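Local structure of glutamate--tRNA ligase (Elizabethkingia anophelis, 6B1Z) at residues M236-H239 with V240-E244; A344-A348 with E349-W353; K373-E377 with N378-V382. The protein catalyses the ATP-dependent attachment of glutamate to its cognate tRNA, as a class I aminoacyl-tRNA synthetase. All blocks are in the same frame, centred on the assembly; numbering follows the deposited sequence. Where two conformers were deposited one is given.

Contact 1: M236-H239 with V240-E244; sequences MALH and VLLYE. With EDO (1,2-ethanediol), chain V.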
# COMPACT_ATOMS: atom_id res chain seq x y z
N MET A 236 -19.03 -8.91 -12.56
CA MET A 236 -19.62 -9.85 -11.62
C MET A 236 -20.74 -10.67 -12.25
O MET A 236 -20.86 -11.87 -11.99
CB MET A 236 -20.11 -9.11 -10.38
CG MET A 236 -20.61 -10.03 -9.29
SD MET A 236 -21.19 -9.08 -7.86
CE MET A 236 -21.95 -10.39 -6.91
N ALA A 237 -21.59 -10.03 -13.08
CA ALA A 237 -22.66 -10.78 -13.73
C ALA A 237 -22.10 -11.89 -14.61
O ALA A 237 -22.57 -13.03 -14.57
CB ALA A 237 -23.54 -9.82 -14.55
N LEU A 238 -21.06 -11.58 -15.41
CA LEU A 238 -20.39 -12.61 -16.19
C LEU A 238 -19.90 -13.74 -15.30
O LEU A 238 -20.07 -14.92 -15.63
CB LEU A 238 -19.21 -12.00 -16.95
CG LEU A 238 -18.30 -13.02 -17.65
CD1 LEU A 238 -19.04 -13.76 -18.78
CD2 LEU A 238 -17.06 -12.33 -18.17
N HIS A 239 -19.27 -13.41 -14.19
CA HIS A 239 -18.70 -14.46 -13.35
C HIS A 239 -19.78 -15.37 -12.79
O HIS A 239 -19.63 -16.60 -12.79
CB HIS A 239 -17.86 -13.83 -12.24
CG HIS A 239 -16.72 -13.04 -12.77
ND1 HIS A 239 -16.10 -12.03 -12.06
CD2 HIS A 239 -16.10 -13.08 -13.98
CE1 HIS A 239 -15.14 -11.50 -12.80
NE2 HIS A 239 -15.11 -12.14 -13.96
N VAL A 240 -20.88 -14.78 -12.32
CA VAL A 240 -22.00 -15.58 -11.82
C VAL A 240 -22.56 -16.46 -12.92
O VAL A 240 -22.85 -17.64 -12.71
CB VAL A 240 -23.06 -14.66 -11.19
CG1 VAL A 240 -24.38 -15.39 -10.95
CG2 VAL A 240 -22.51 -14.08 -9.88
N LEU A 241 -22.65 -15.93 -14.15
CA LEU A 241 -23.14 -16.73 -15.27
C LEU A 241 -22.17 -17.85 -15.63
O LEU A 241 -22.60 -18.93 -16.08
CB LEU A 241 -23.39 -15.83 -16.49
CG LEU A 241 -24.66 -14.99 -16.40
CD1 LEU A 241 -24.60 -13.89 -17.48
CD2 LEU A 241 -25.88 -15.90 -16.62
N LEU A 242 -20.85 -17.63 -15.45
CA LEU A 242 -19.91 -18.71 -15.71
C LEU A 242 -20.08 -19.86 -14.72
O LEU A 242 -20.01 -21.03 -15.12
CB LEU A 242 -18.47 -18.18 -15.68
CG LEU A 242 -18.11 -17.34 -16.92
CD1 LEU A 242 -16.76 -16.64 -16.68
CD2 LEU A 242 -18.05 -18.19 -18.21
N TYR A 243 -20.29 -19.56 -13.44
CA TYR A 243 -20.55 -20.64 -12.48
C TYR A 243 -21.79 -21.41 -12.89
O TYR A 243 -21.79 -22.64 -12.89
CB TYR A 243 -20.69 -20.11 -11.05
CG TYR A 243 -19.38 -19.72 -10.42
CD1 TYR A 243 -18.52 -20.68 -9.91
CD2 TYR A 243 -19.00 -18.39 -10.33
CE1 TYR A 243 -17.31 -20.33 -9.34
CE2 TYR A 243 -17.78 -18.02 -9.77
CZ TYR A 243 -16.95 -19.00 -9.28
OH TYR A 243 -15.76 -18.65 -8.70
N GLU A 244 -22.84 -20.70 -13.31
CA GLU A 244 -24.04 -21.37 -13.79
C GLU A 244 -23.73 -22.26 -15.00
O GLU A 244 -24.20 -23.41 -15.07
CB GLU A 244 -25.10 -20.33 -14.14
CG GLU A 244 -26.39 -20.94 -14.67
CD GLU A 244 -27.42 -19.88 -15.05
OE1 GLU A 244 -27.43 -18.80 -14.43
OE2 GLU A 244 -28.21 -20.13 -15.98
C1 EDO V . -13.65 -14.75 -10.16
O1 EDO V . -13.83 -14.18 -11.46
C2 EDO V . -15.01 -15.01 -9.54
O2 EDO V . -14.92 -16.14 -8.66

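Contact 2: A344-A348 with E349-W353; sequences ARFSA and EKAKW. With FMT (formic acid), chain D.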
# COMPACT_ATOMS: atom_id res chain seq x y z
N ALA A 344 -13.18 5.89 0.35
CA ALA A 344 -12.45 6.56 1.41
C ALA A 344 -11.32 7.37 0.80
O ALA A 344 -10.58 6.85 -0.04
CB ALA A 344 -11.89 5.53 2.41
N ARG A 345 -11.18 8.63 1.21
CA ARG A 345 -10.08 9.46 0.73
C ARG A 345 -8.77 9.08 1.40
O ARG A 345 -8.70 8.93 2.63
CB ARG A 345 -10.35 10.94 1.00
CG ARG A 345 -11.38 11.57 0.09
CD ARG A 345 -11.29 13.09 0.22
NE ARG A 345 -12.33 13.79 -0.52
CZ ARG A 345 -12.22 14.18 -1.79
NH1 ARG A 345 -11.11 13.94 -2.47
NH2 ARG A 345 -13.22 14.82 -2.38
N PHE A 346 -7.72 8.94 0.60
CA PHE A 346 -6.40 8.77 1.19
C PHE A 346 -5.98 10.06 1.89
O PHE A 346 -6.25 11.16 1.40
CB PHE A 346 -5.36 8.41 0.13
CG PHE A 346 -3.98 8.29 0.70
CD1 PHE A 346 -3.62 7.18 1.44
CD2 PHE A 346 -3.06 9.32 0.55
CE1 PHE A 346 -2.36 7.08 2.01
CE2 PHE A 346 -1.80 9.23 1.12
CZ PHE A 346 -1.45 8.11 1.85
N SER A 347 -5.29 9.92 3.03
CA SER A 347 -4.79 11.08 3.78
C SER A 347 -3.32 10.87 4.13
O SER A 347 -2.99 10.01 4.95
CB SER A 347 -5.61 11.30 5.06
OG SER A 347 -5.08 12.34 5.87
N ALA A 348 -2.45 11.67 3.52
CA ALA A 348 -1.05 11.64 3.92
C ALA A 348 -0.89 12.10 5.37
O ALA A 348 -0.05 11.56 6.10
CB ALA A 348 -0.23 12.51 2.97
N GLU A 349 -1.71 13.07 5.79
CA GLU A 349 -1.69 13.54 7.17
C GLU A 349 -1.92 12.38 8.14
O GLU A 349 -1.19 12.22 9.12
CB GLU A 349 -2.77 14.60 7.37
CG GLU A 349 -2.97 15.02 8.83
CD GLU A 349 -1.98 16.06 9.30
OE1 GLU A 349 -1.31 16.70 8.44
OE2 GLU A 349 -1.85 16.26 10.53
N LYS A 350 -2.95 11.58 7.86
CA LYS A 350 -3.27 10.45 8.73
C LYS A 350 -2.17 9.40 8.70
O LYS A 350 -1.83 8.82 9.75
CB LYS A 350 -4.59 9.82 8.29
CG LYS A 350 -5.17 8.91 9.34
CD LYS A 350 -5.75 9.75 10.45
CE LYS A 350 -6.28 8.88 11.55
NZ LYS A 350 -7.18 9.66 12.45
N ALA A 351 -1.56 9.16 7.53
CA ALA A 351 -0.48 8.18 7.49
C ALA A 351 0.70 8.63 8.35
O ALA A 351 1.29 7.82 9.07
CB ALA A 351 -0.05 7.97 6.04
N LYS A 352 1.02 9.92 8.30
CA LYS A 352 2.11 10.43 9.12
C LYS A 352 1.74 10.43 10.60
O LYS A 352 2.58 10.13 11.46
CB LYS A 352 2.50 11.83 8.64
CG LYS A 352 3.17 11.76 7.27
CD LYS A 352 3.41 13.11 6.65
CE LYS A 352 4.25 12.97 5.40
NZ LYS A 352 4.40 14.29 4.71
N TRP A 353 0.48 10.74 10.91
CA TRP A 353 0.03 10.71 12.30
C TRP A 353 0.15 9.30 12.88
O TRP A 353 0.65 9.13 13.99
CB TRP A 353 -1.41 11.21 12.41
CG TRP A 353 -2.02 11.10 13.80
CD1 TRP A 353 -1.94 12.03 14.81
CD2 TRP A 353 -2.83 10.03 14.31
NE1 TRP A 353 -2.66 11.60 15.91
CE2 TRP A 353 -3.21 10.38 15.63
CE3 TRP A 353 -3.27 8.81 13.78
CZ2 TRP A 353 -4.00 9.55 16.42
CZ3 TRP A 353 -4.06 7.98 14.58
CH2 TRP A 353 -4.42 8.36 15.88
C FMT D . -4.26 15.16 3.67
O1 FMT D . -3.13 14.68 3.75
O2 FMT D . -5.28 14.63 4.11

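Contact 3: K373-E377 with N378-V382; sequences KVLAE and NNVEV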
# COMPACT_ATOMS: atom_id res chain seq x y z
N LYS A 373 21.95 4.02 11.71
CA LYS A 373 22.07 3.97 10.26
C LYS A 373 21.97 5.37 9.67
O LYS A 373 22.77 5.75 8.81
CB LYS A 373 20.99 3.05 9.70
CG LYS A 373 21.03 2.78 8.20
CD LYS A 373 20.04 1.67 7.86
CE LYS A 373 20.04 1.33 6.38
NZ LYS A 373 19.55 2.46 5.55
N VAL A 374 21.02 6.18 10.16
CA VAL A 374 20.92 7.56 9.68
C VAL A 374 22.19 8.34 10.01
O VAL A 374 22.72 9.08 9.17
CB VAL A 374 19.66 8.23 10.24
CG1 VAL A 374 19.61 9.71 9.85
CG2 VAL A 374 18.40 7.52 9.76
N LEU A 375 22.71 8.18 11.23
CA LEU A 375 23.94 8.88 11.60
C LEU A 375 25.08 8.49 10.67
O LEU A 375 25.82 9.36 10.18
CB LEU A 375 24.30 8.59 13.06
CG LEU A 375 23.32 9.11 14.13
CD1 LEU A 375 23.92 8.96 15.52
CD2 LEU A 375 22.95 10.55 13.87
N ALA A 376 25.24 7.19 10.42
CA ALA A 376 26.33 6.73 9.56
C ALA A 376 26.20 7.31 8.16
O ALA A 376 27.21 7.72 7.55
CB ALA A 376 26.36 5.21 9.53
N GLU A 377 24.97 7.38 7.63
CA GLU A 377 24.75 7.97 6.31
C GLU A 377 25.13 9.44 6.27
O GLU A 377 25.44 9.96 5.19
CB GLU A 377 23.28 7.81 5.90
CG GLU A 377 22.87 6.38 5.55
CD GLU A 377 21.37 6.23 5.35
OE1 GLU A 377 20.64 7.23 5.52
OE2 GLU A 377 20.92 5.11 5.04
N ASN A 378 25.13 10.12 7.41
CA ASN A 378 25.52 11.52 7.50
C ASN A 378 26.92 11.71 8.09
O ASN A 378 27.25 12.81 8.54
CB ASN A 378 24.47 12.29 8.32
CG ASN A 378 23.17 12.44 7.58
OD1 ASN A 378 23.00 13.36 6.78
ND2 ASN A 378 22.23 11.53 7.82
N ASN A 379 27.73 10.65 8.10
CA ASN A 379 29.12 10.72 8.56
C ASN A 379 29.21 11.24 9.99
O ASN A 379 30.09 12.03 10.32
CB ASN A 379 29.97 11.57 7.61
CG ASN A 379 29.93 11.07 6.18
OD1 ASN A 379 29.98 9.87 5.92
ND2 ASN A 379 29.84 12.00 5.23
N VAL A 380 28.29 10.80 10.85
CA VAL A 380 28.29 11.18 12.25
C VAL A 380 28.42 9.92 13.09
O VAL A 380 27.82 8.89 12.77
CB VAL A 380 27.01 11.96 12.63
CG1 VAL A 380 26.80 11.97 14.14
CG2 VAL A 380 27.09 13.40 12.11
N GLU A 381 29.22 10.00 14.16
CA GLU A 381 29.37 8.89 15.09
C GLU A 381 29.21 9.41 16.51
O GLU A 381 29.78 10.45 16.86
CB GLU A 381 30.74 8.22 14.93
N VAL A 382 28.44 8.69 17.32
CA VAL A 382 28.28 9.03 18.73
C VAL A 382 28.18 7.72 19.51
O VAL A 382 27.89 6.66 18.94
CB VAL A 382 27.06 9.95 18.96
CG1 VAL A 382 25.75 9.17 18.87
CG2 VAL A 382 27.17 10.72 20.26

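Contact 1: M236-H239 with V240-E244
Val-240 to Tyr-243 each reach one turn back to Met-236 to His-239 in the first turns of helix 236-246, the helix of a beta-alpha-beta unit between strands 225-229 and 252-256 of the class I catalytic domain. The backbone bonds are regular: Val-240 N gives to Met-236 O at 2.9 Å, Leu-241 N to Ala-237 O, Leu-242 N to Leu-238 O, and Tyr-243 N to His-239 O at 3.1 Å.

Among the apolar groups, Leu-238 and Leu-242 cross at a slant, with Leu-238 CG 4.1 Å from Leu-242 CD1. Phe-171 of strand 168-171 touches both, and also Leu-241, while Ile-215 of helix 210-220 packs on Leu-242 and Tyr-243.

A 1,2-ethanediol, probably from the crystallisation liquor, lies by both rings and also bonds to Asp-218. Its O1 sits over the centre of the His-239 imidazole, 3.1 Å above the plane. The ring's nitrogens are engaged by Arg-228 at ND1 and His-211 at NE2, which should fix its rotation. With CG anti to its carbonyl carbon (chi1 -75°), Tyr-243 swings back along the helix, bringing CD2 to 3.1 Å from His-239 O. At the far end of the ring, Tyr-243 OH donates to the diol's O2 at 2.6 Å, in the ring plane.

Contact 2: A344-A348 with E349-W353
A formic acid molecule, probably from the crystallisation liquor, sits across the N-terminus of helix 348-361 and is held by both Ser-347 and Glu-349. Ser-347 is the N-cap of this helix. Its OG accepts from Lys-350 N at 3.0 Å with an N-H...O angle of 161°, a classic capping bond, and donates its own proton to O2 of the formic acid at 2.9 Å. The second oxygen, O1, takes the N-H of Glu-349 at 3.0 Å and also lies close to Ala-348 N. The guest thus joins the cap hydroxyl to a first-turn amide, and the partial positive charge of the helix start would probably favour a carboxylate here, so the molecule may be bound as formate.

The cap works because OG stands anti to the Ser-347 backbone N (chi1 175°), which swings it over the opening turn and onto Lys-350 N. From the main chain, Ala-351 N gives to Ser-347 O and Lys-352 N to Ala-348 O at 2.9 Å, so the helical i to i+4 bonds begin at the cap residue itself.

Next to the cap, the Phe-346 ring reaches forward obliquely to Ala-351, its CZ 4.4 Å from CB. Met-310 of helix 304-312 packs against both residues, and the Phe-346 ring also meets that of Phe-278. Backbone hydrogen bonds between Leu-260 and both Ala-344 and Phe-346 hold the extended chain that leads into the helix.

Lys-350 keeps its CB beside Ser-347 OG, then bends at chi2 (75°) and carries its ammonium away to a salt bridge with Glu-323. There Lys-350 NZ lies over one face of the Trp-353 indole, 4.1 Å above the plane and offset toward its rim.

Contact 3: K373-E377 with N378-V382
Leu-375 O takes two N-H groups at the C-terminal end of helix 364-377: Asn-378 N at 3.0 Å and Val-380 N at 2.9 Å, arriving from opposite faces of the carbonyl plane. The second, together with Asn-379 N to Ala-376 O at 3.0 Å, makes the paired bonds of a Schellman motif. Asn-379 is its C-prime residue, and its positive phi (57°) turns the chain back across the helix end.

The Asn-378 side chain adds to this cap. Its CG lies anti to the carbonyl carbon (chi1 -71°), which folds the amide back beside Val-374, and ND2 gives a 2.8 Å bond to Val-374 O. That donor comes from above the carbonyl plane, while the oxygen lies near the plane of the asparagine amide. Asn-378 N reaches the same carbonyl only weakly.

On the apolar side of the turn, Leu-375 spreads its two methyls to the returning chain: CD2 meets Val-380 CG1, and CD1 meets Val-382 CG1 at 3.8 Å. Further out, Tyr-405 of helix 401-406 touches Val-374, Leu-375 and Asn-378, and Phe-412 lies on Leu-375 and Val-380, so these side chains pack within the anticodon-binding part. One turn back on the helix, Lys-373 NZ bridges to Glu-377 OE2 at 3.0 Å.

At this helix end the carbonyls of Val-374, Leu-375 and Ala-376 are thus met locally, by main-chain N-H groups and one asparagine amide.

The three contacts follow one another along the chain. Contacts 1 and 2 fall in the sequence range of the catalytic domain, contact 3 in that of the anticodon-binding domain; the end of contact 2 is shared by both ranges, whose limits are only approximate. Centres of contacts 1 and 2 are about 37 Å apart, those of 2 and 3 about 30 Å apart, and contacts 1 and 3, at about 58 Å, lie on opposite sides of the chain's centre. No two touch; the nearest atoms of contacts 2 and 3 are about 16 Å apart, and their helices, 348-361 and 364-377, are consecutive. The bound magnesium ion is about 11 Å from the Met-236 side chain of contact 1.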